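Local atomic coordinates of DNA translocase coupling protein (Clostridium perfringens, PDB entry 6O1W), a protein that probably binds ATP and DNA as an FtsK/SpoIIIE-family translocase that serves as the coupling protein in conjugative transfer of the plasmid pCW3. Residues A[32-37]-A[43-48]. Residues are numbered along the deposited sequence; the frame is centred on the assembly and turned at random.
Sequences KSFIED and DEITFE. With BGC (beta-D-glucopyranose), chain D.
Ser33 and Thr46 pair across an antiparallel beta hairpin joining strand 30-36 to strand 43-48; their paired parts, 32-36 and 43-48, run at 175°. The hairpin forms one side of a four-stranded antiparallel sheet, with strand 82-89 next to 43-48, apart from the ten-stranded mixed sheet that carries the predicted ATP-binding loop. Thr46 N donates to Ser33 O at 2.8 Å, and Ile35 and Glu44 exchange two backbone bonds. A classic beta bulge interrupts this register: Lys32 N donates to Thr46 O, also at 2.8 Å, while the bond from Ser33 N to the same oxygen is weak.

Glu44 shows how this hairpin helps form a glucose pocket. Its CB lies 3.6 Å from O5 of the beta-D-glucopyranose; with CG anti to the backbone N (chi1 -174°) and an extended chain beyond, CG and CD pass beside the sugar's O1. At the tip the carboxylate divides its work. OE2 accepts a hydrogen bond from sugar O1 (2.8 Å), whereas OE1 sits 3.5 Å from Ile35 CD1 and is hydrogen-bonded to a water that also meets Ser33 OG, Thr46 OG1 and Glu44 O, with more acceptors in reach than it has protons to give. Asp37, salt-bridged to Lys316, accepts a bond from sugar O4.

On the other face, Phe34 and Ile45 lie side by side, both touching Tyr12 of helix 7-18. Asp43 meets the ring obliquely, its carboxylate plane turned 39° from it. Asp43 OD1 also approaches Glu36 OE2 to 3.0 Å, two acceptors whose proximity could raise the pKa of one acid. At the far end, Lys32 NZ reaches Glu48 OE1 from above the carboxylate plane, a salt bridge of 3.3 Å.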
loop_
_atom_site.group_PDB
_atom_site.type_symbol
_atom_site.label_atom_id
_atom_site.label_comp_id
_atom_site.label_asym_id
_atom_site.label_seq_id
_atom_site.Cartn_x
_atom_site.Cartn_y
_atom_site.Cartn_z
ATOM N N LYS A 32 -30.005 13.726 -6.549
ATOM C CA LYS A 32 -29.426 15.068 -6.572
ATOM C C LYS A 32 -28.101 15.033 -7.296
ATOM O O LYS A 32 -27.801 15.958 -8.054
ATOM C CB LYS A 32 -29.254 15.638 -5.145
ATOM C CG LYS A 32 -30.575 15.891 -4.399
ATOM C CD LYS A 32 -31.604 16.779 -5.165
ATOM C CE LYS A 32 -31.231 18.250 -5.201
ATOM N NZ LYS A 32 -31.349 18.913 -3.872
ATOM N N SER A 33 -27.304 13.965 -7.065
ATOM C CA SER A 33 -25.998 13.774 -7.699
ATOM C C SER A 33 -25.462 12.365 -7.549
ATOM O O SER A 33 -25.707 11.687 -6.548
ATOM C CB SER A 33 -24.964 14.768 -7.166
ATOM O OG SER A 33 -24.793 14.684 -5.762
ATOM N N PHE A 34 -24.713 11.940 -8.565
ATOM C CA PHE A 34 -24.038 10.656 -8.636
ATOM C C PHE A 34 -22.587 11.003 -9.007
ATOM O O PHE A 34 -22.339 11.431 -10.137
ATOM C CB PHE A 34 -24.701 9.778 -9.711
ATOM C CG PHE A 34 -24.186 8.359 -9.728
ATOM C CD1 PHE A 34 -22.974 8.046 -10.343
ATOM C CD2 PHE A 34 -24.891 7.340 -9.107
ATOM C CE1 PHE A 34 -22.473 6.742 -10.320
ATOM C CE2 PHE A 34 -24.392 6.037 -9.088
ATOM C CZ PHE A 34 -23.199 5.741 -9.719
ATOM N N ILE A 35 -21.650 10.887 -8.038
ATOM C CA ILE A 35 -20.215 11.189 -8.209
ATOM C C ILE A 35 -19.422 9.886 -8.086
ATOM O O ILE A 35 -19.328 9.322 -7.008
ATOM C CB ILE A 35 -19.702 12.287 -7.206
ATOM C CG1 ILE A 35 -20.498 13.610 -7.370
ATOM C CG2 ILE A 35 -18.177 12.539 -7.378
ATOM C CD1 ILE A 35 -20.240 14.696 -6.287
ATOM N N GLU A 36 -18.890 9.404 -9.201
ATOM C CA GLU A 36 -18.101 8.187 -9.295
ATOM C C GLU A 36 -16.605 8.487 -9.109
ATOM O O GLU A 36 -16.117 9.467 -9.657
ATOM C CB GLU A 36 -18.362 7.525 -10.668
ATOM C CG GLU A 36 -17.171 6.785 -11.274
ATOM C CD GLU A 36 -17.282 5.293 -11.538
ATOM O OE1 GLU A 36 -17.071 4.890 -12.705
ATOM O OE2 GLU A 36 -17.541 4.523 -10.583
ATOM N N ASP A 37 -15.874 7.656 -8.348
ATOM C CA ASP A 37 -14.395 7.808 -8.255
ATOM C C ASP A 37 -13.872 6.741 -9.207
ATOM O O ASP A 37 -14.085 5.562 -8.967
ATOM C CB ASP A 37 -13.845 7.620 -6.824
ATOM C CG ASP A 37 -12.341 7.870 -6.686
ATOM O OD1 ASP A 37 -11.566 7.367 -7.538
ATOM O OD2 ASP A 37 -11.936 8.560 -5.716
ATOM N N ASP A 43 -18.683 5.196 -5.401
ATOM C CA ASP A 43 -19.645 6.221 -5.800
ATOM C C ASP A 43 -20.247 6.943 -4.608
ATOM O O ASP A 43 -20.400 6.359 -3.550
ATOM C CB ASP A 43 -20.799 5.582 -6.619
ATOM C CG ASP A 43 -20.349 4.739 -7.809
ATOM O OD1 ASP A 43 -19.736 5.300 -8.738
ATOM O OD2 ASP A 43 -20.611 3.522 -7.808
ATOM N N GLU A 44 -20.629 8.196 -4.799
ATOM C CA GLU A 44 -21.315 9.020 -3.817
ATOM C C GLU A 44 -22.665 9.364 -4.460
ATOM O O GLU A 44 -22.712 10.060 -5.489
ATOM C CB GLU A 44 -20.498 10.280 -3.483
ATOM C CG GLU A 44 -21.083 11.108 -2.353
ATOM C CD GLU A 44 -20.592 12.545 -2.325
ATOM O OE1 GLU A 44 -21.012 13.336 -3.202
ATOM O OE2 GLU A 44 -19.793 12.884 -1.424
ATOM N N ILE A 45 -23.745 8.765 -3.922
ATOM C CA ILE A 45 -25.088 8.969 -4.439
ATOM C C ILE A 45 -25.861 9.792 -3.438
ATOM O O ILE A 45 -25.996 9.394 -2.280
ATOM C CB ILE A 45 -25.823 7.665 -4.826
ATOM C CG1 ILE A 45 -24.870 6.612 -5.453
ATOM C CG2 ILE A 45 -26.985 7.981 -5.766
ATOM C CD1 ILE A 45 -25.463 5.143 -5.422
ATOM N N THR A 46 -26.347 10.957 -3.883
ATOM C CA THR A 46 -27.073 11.870 -3.017
ATOM C C THR A 46 -28.523 11.877 -3.411
ATOM O O THR A 46 -28.849 12.119 -4.572
ATOM C CB THR A 46 -26.426 13.268 -3.074
ATOM O OG1 THR A 46 -25.037 13.124 -2.816
ATOM C CG2 THR A 46 -27.037 14.237 -2.089
ATOM N N PHE A 47 -29.401 11.644 -2.422
ATOM C CA PHE A 47 -30.848 11.634 -2.605
ATOM C C PHE A 47 -31.527 12.638 -1.711
ATOM O O PHE A 47 -31.132 12.837 -0.556
ATOM C CB PHE A 47 -31.436 10.234 -2.317
ATOM C CG PHE A 47 -31.127 9.172 -3.350
ATOM C CD1 PHE A 47 -31.785 9.160 -4.584
ATOM C CD2 PHE A 47 -30.238 8.149 -3.070
ATOM C CE1 PHE A 47 -31.531 8.159 -5.520
ATOM C CE2 PHE A 47 -29.990 7.141 -4.005
ATOM C CZ PHE A 47 -30.620 7.165 -5.229
ATOM N N GLU A 48 -32.608 13.214 -2.230
ATOM C CA GLU A 48 -33.463 14.092 -1.478
ATOM C C GLU A 48 -34.823 13.431 -1.309
ATOM O O GLU A 48 -35.440 13.009 -2.298
ATOM C CB GLU A 48 -33.604 15.455 -2.138
ATOM C CG GLU A 48 -34.231 16.456 -1.182
ATOM C CD GLU A 48 -34.654 17.774 -1.792
ATOM O OE1 GLU A 48 -34.372 18.004 -2.991
ATOM O OE2 GLU A 48 -35.277 18.581 -1.064
HETATM C C2 BGC D . -15.236 11.375 -1.362
HETATM C C3 BGC D . -14.219 11.493 -2.496
HETATM C C4 BGC D . -14.617 10.616 -3.678
HETATM C C5 BGC D . -16.064 10.895 -4.084
HETATM C C6 BGC D . -16.581 9.957 -5.150
HETATM C C1 BGC D . -16.651 11.615 -1.877
HETATM O O1 BGC D . -17.542 11.369 -0.844
HETATM O O2 BGC D . -14.968 12.317 -0.330
HETATM O O3 BGC D . -12.933 11.097 -2.026
HETATM O O4 BGC D . -13.741 10.816 -4.786
HETATM O O5 BGC D . -16.925 10.721 -2.951
HETATM O O6 BGC D . -16.706 8.627 -4.658
HETATM O O HOH W 1 -23.183 12.781 -4.725
#